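Local coordinates for protein putative peptidase (Parabacteroides merdae, PDB 4L8K) that probably hydrolyses peptide bonds as a serine peptidase of family S41, the family of the tricorn and C-terminal processing proteases, at residues A[139-144]-A[205-210]. Residues are numbered along the deposited sequence; the frame is centred on the assembly and turned at random.
Sequences YMFAHF and DRTRWL
Phe141 reaches from helix 134-143 against the extended Thr207-Trp209 part of the loop 205-210. Apolar packing does most of the work. The Phe141 ring and the five-membered ring of Trp209 are tilted by only 22°, but offset so far that their faces hardly cover one another; Phe141 CE1 touches Trp209 CB and CD1 touches CE3, each at 3.6 Å. The broad indole suits its place because it spans two partners: a chi1 of -174°, which sets CG opposite the backbone N, carries the six-membered ring toward Phe144, whose CB lies 3.7 Å from Trp209 CZ3. Partly exposed Thr207 offers a methyl to the apolar side, CG2 lying 3.7 Å from Phe141 CB. Met140 CE packs over one face of the Phe141 ring.

Polar atoms frame this patch without any hydrogen bond across it. Thr207 O lies obliquely against the Phe141 ring, 3.7 Å from CE2, and accepts a hydrogen bond from Arg171. Phe144 O sits at the indole edge, 3.3 Å from Trp209 CH2, while Trp209 NE1 is hydrogen-bonded to Pro212 O. Asp138, just before Tyr139, accepts a hydrogen bond from Thr207 N and forms a salt bridge with Arg206. Replacing Phe141 with an alanine is likely to open a gap between helix and loop, leaving Trp209 CB and Thr207 O without the ring they pack on.

This is helix-to-loop packing in an S41 peptidase domain of the ClpP/crotonase clan: helix 134-143, the beta-alpha-beta crossover between parallel strands 120-125 and 149-153, meets the loop leading into strand 213-217.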
loop_
_atom_site.group_PDB
_atom_site.type_symbol
_atom_site.label_atom_id
_atom_site.label_comp_id
_atom_site.label_asym_id
_atom_site.label_seq_id
_atom_site.Cartn_x
_atom_site.Cartn_y
_atom_site.Cartn_z
ATOM N N TYR A 139 -15.791 8.384 -18.153
ATOM C CA TYR A 139 -15.140 9.218 -19.171
ATOM C C TYR A 139 -13.731 8.722 -19.521
ATOM O O TYR A 139 -13.358 8.727 -20.700
ATOM C CB TYR A 139 -15.104 10.685 -18.741
ATOM C CG TYR A 139 -16.391 11.392 -19.107
ATOM C CD1 TYR A 139 -16.715 11.648 -20.442
ATOM C CD2 TYR A 139 -17.307 11.769 -18.132
ATOM C CE1 TYR A 139 -17.924 12.247 -20.794
ATOM C CE2 TYR A 139 -18.512 12.394 -18.473
ATOM C CZ TYR A 139 -18.811 12.631 -19.805
ATOM O OH TYR A 139 -19.966 13.264 -20.161
HETATM N N MSE A 140 -12.974 8.269 -18.506
HETATM C CA MSE A 140 -11.627 7.740 -18.692
HETATM C C MSE A 140 -11.722 6.446 -19.525
HETATM O O MSE A 140 -11.001 6.313 -20.515
HETATM C CB MSE A 140 -10.920 7.554 -17.325
HETATM C CG MSE A 140 -9.529 6.901 -17.391
HETATM SE SE MSE A 140 -9.680 4.940 -17.391
HETATM C CE MSE A 140 -10.358 4.686 -15.507
ATOM N N PHE A 141 -12.637 5.550 -19.176
ATOM C CA PHE A 141 -12.839 4.297 -19.903
ATOM C C PHE A 141 -13.304 4.564 -21.334
ATOM O O PHE A 141 -12.792 3.910 -22.247
ATOM C CB PHE A 141 -13.814 3.326 -19.167
ATOM C CG PHE A 141 -13.266 2.683 -17.896
ATOM C CD1 PHE A 141 -11.983 2.130 -17.864
ATOM C CD2 PHE A 141 -14.052 2.581 -16.752
ATOM C CE1 PHE A 141 -11.488 1.525 -16.697
ATOM C CE2 PHE A 141 -13.552 1.980 -15.591
ATOM C CZ PHE A 141 -12.272 1.464 -15.564
ATOM N N ALA A 142 -14.199 5.547 -21.548
ATOM C CA ALA A 142 -14.681 5.876 -22.921
ATOM C C ALA A 142 -13.518 6.433 -23.790
ATOM O O ALA A 142 -13.422 6.103 -24.972
ATOM C CB ALA A 142 -15.835 6.861 -22.881
ATOM N N HIS A 143 -12.592 7.207 -23.183
ATOM C CA HIS A 143 -11.423 7.707 -23.899
ATOM C C HIS A 143 -10.521 6.540 -24.371
ATOM O O HIS A 143 -9.812 6.666 -25.375
ATOM C CB HIS A 143 -10.638 8.677 -23.004
ATOM C CG HIS A 143 -9.488 9.356 -23.690
ATOM N ND1 HIS A 143 -9.683 10.185 -24.783
ATOM C CD2 HIS A 143 -8.164 9.296 -23.420
ATOM C CE1 HIS A 143 -8.477 10.582 -25.152
ATOM N NE2 HIS A 143 -7.533 10.074 -24.359
ATOM N N PHE A 144 -10.612 5.384 -23.681
ATOM C CA PHE A 144 -9.807 4.181 -23.925
ATOM C C PHE A 144 -10.608 3.042 -24.592
ATOM O O PHE A 144 -10.113 1.917 -24.664
ATOM C CB PHE A 144 -9.217 3.697 -22.583
ATOM C CG PHE A 144 -8.265 4.647 -21.875
ATOM C CD1 PHE A 144 -7.538 5.595 -22.587
ATOM C CD2 PHE A 144 -8.048 4.544 -20.510
ATOM C CE1 PHE A 144 -6.636 6.438 -21.935
ATOM C CE2 PHE A 144 -7.128 5.370 -19.864
ATOM C CZ PHE A 144 -6.416 6.299 -20.582
ATOM N N ASP A 205 -22.370 -1.143 -11.669
ATOM C CA ASP A 205 -23.442 -1.097 -12.684
ATOM C C ASP A 205 -23.040 -0.143 -13.823
ATOM O O ASP A 205 -23.699 -0.091 -14.863
ATOM C CB ASP A 205 -24.802 -0.661 -12.071
ATOM C CG ASP A 205 -24.782 0.658 -11.301
ATOM O OD1 ASP A 205 -23.780 0.925 -10.594
ATOM O OD2 ASP A 205 -25.799 1.380 -11.340
ATOM N N ARG A 206 -21.945 0.598 -13.621
ATOM C CA ARG A 206 -21.392 1.569 -14.569
ATOM C C ARG A 206 -20.400 0.882 -15.530
ATOM O O ARG A 206 -20.364 -0.346 -15.582
ATOM C CB ARG A 206 -20.727 2.724 -13.792
ATOM C CG ARG A 206 -21.586 3.370 -12.699
ATOM C CD ARG A 206 -22.689 4.247 -13.246
ATOM N NE ARG A 206 -22.154 5.379 -14.003
ATOM C CZ ARG A 206 -22.237 6.646 -13.617
ATOM N NH1 ARG A 206 -22.863 6.964 -12.488
ATOM N NH2 ARG A 206 -21.720 7.608 -14.368
ATOM N N THR A 207 -19.628 1.655 -16.319
ATOM C CA THR A 207 -18.681 1.089 -17.302
ATOM C C THR A 207 -17.611 0.223 -16.605
ATOM O O THR A 207 -16.978 0.662 -15.634
ATOM C CB THR A 207 -18.029 2.188 -18.148
ATOM O OG1 THR A 207 -19.063 2.964 -18.739
ATOM C CG2 THR A 207 -17.110 1.616 -19.242
ATOM N N ARG A 208 -17.450 -1.017 -17.099
ATOM C CA ARG A 208 -16.471 -1.952 -16.560
ATOM C C ARG A 208 -15.353 -2.204 -17.578
ATOM O O ARG A 208 -15.571 -2.046 -18.784
ATOM C CB ARG A 208 -17.156 -3.259 -16.112
ATOM C CG ARG A 208 -17.940 -3.080 -14.791
ATOM C CD ARG A 208 -18.643 -4.339 -14.329
ATOM N NE ARG A 208 -19.648 -4.796 -15.293
ATOM C CZ ARG A 208 -19.701 -6.025 -15.790
ATOM N NH1 ARG A 208 -18.817 -6.937 -15.416
ATOM N NH2 ARG A 208 -20.649 -6.358 -16.651
ATOM N N TRP A 209 -14.151 -2.550 -17.095
ATOM C CA TRP A 209 -13.013 -2.836 -17.968
ATOM C C TRP A 209 -12.618 -4.299 -17.779
ATOM O O TRP A 209 -12.080 -4.682 -16.727
ATOM C CB TRP A 209 -11.840 -1.882 -17.699
ATOM C CG TRP A 209 -10.698 -2.036 -18.665
ATOM C CD1 TRP A 209 -9.678 -2.943 -18.589
ATOM C CD2 TRP A 209 -10.442 -1.240 -19.838
ATOM N NE1 TRP A 209 -8.807 -2.766 -19.645
ATOM C CE2 TRP A 209 -9.249 -1.725 -20.421
ATOM C CE3 TRP A 209 -11.122 -0.181 -20.472
ATOM C CZ2 TRP A 209 -8.710 -1.175 -21.590
ATOM C CZ3 TRP A 209 -10.579 0.367 -21.626
ATOM C CH2 TRP A 209 -9.377 -0.114 -22.156
ATOM N N LEU A 210 -12.901 -5.115 -18.797
ATOM C CA LEU A 210 -12.629 -6.546 -18.716
ATOM C C LEU A 210 -11.494 -6.954 -19.656
ATOM O O LEU A 210 -11.118 -8.116 -19.688
ATOM C CB LEU A 210 -13.916 -7.339 -18.989
ATOM C CG LEU A 210 -15.115 -7.055 -18.041
ATOM C CD1 LEU A 210 -16.302 -7.934 -18.389
ATOM C CD2 LEU A 210 -14.747 -7.236 -16.573
#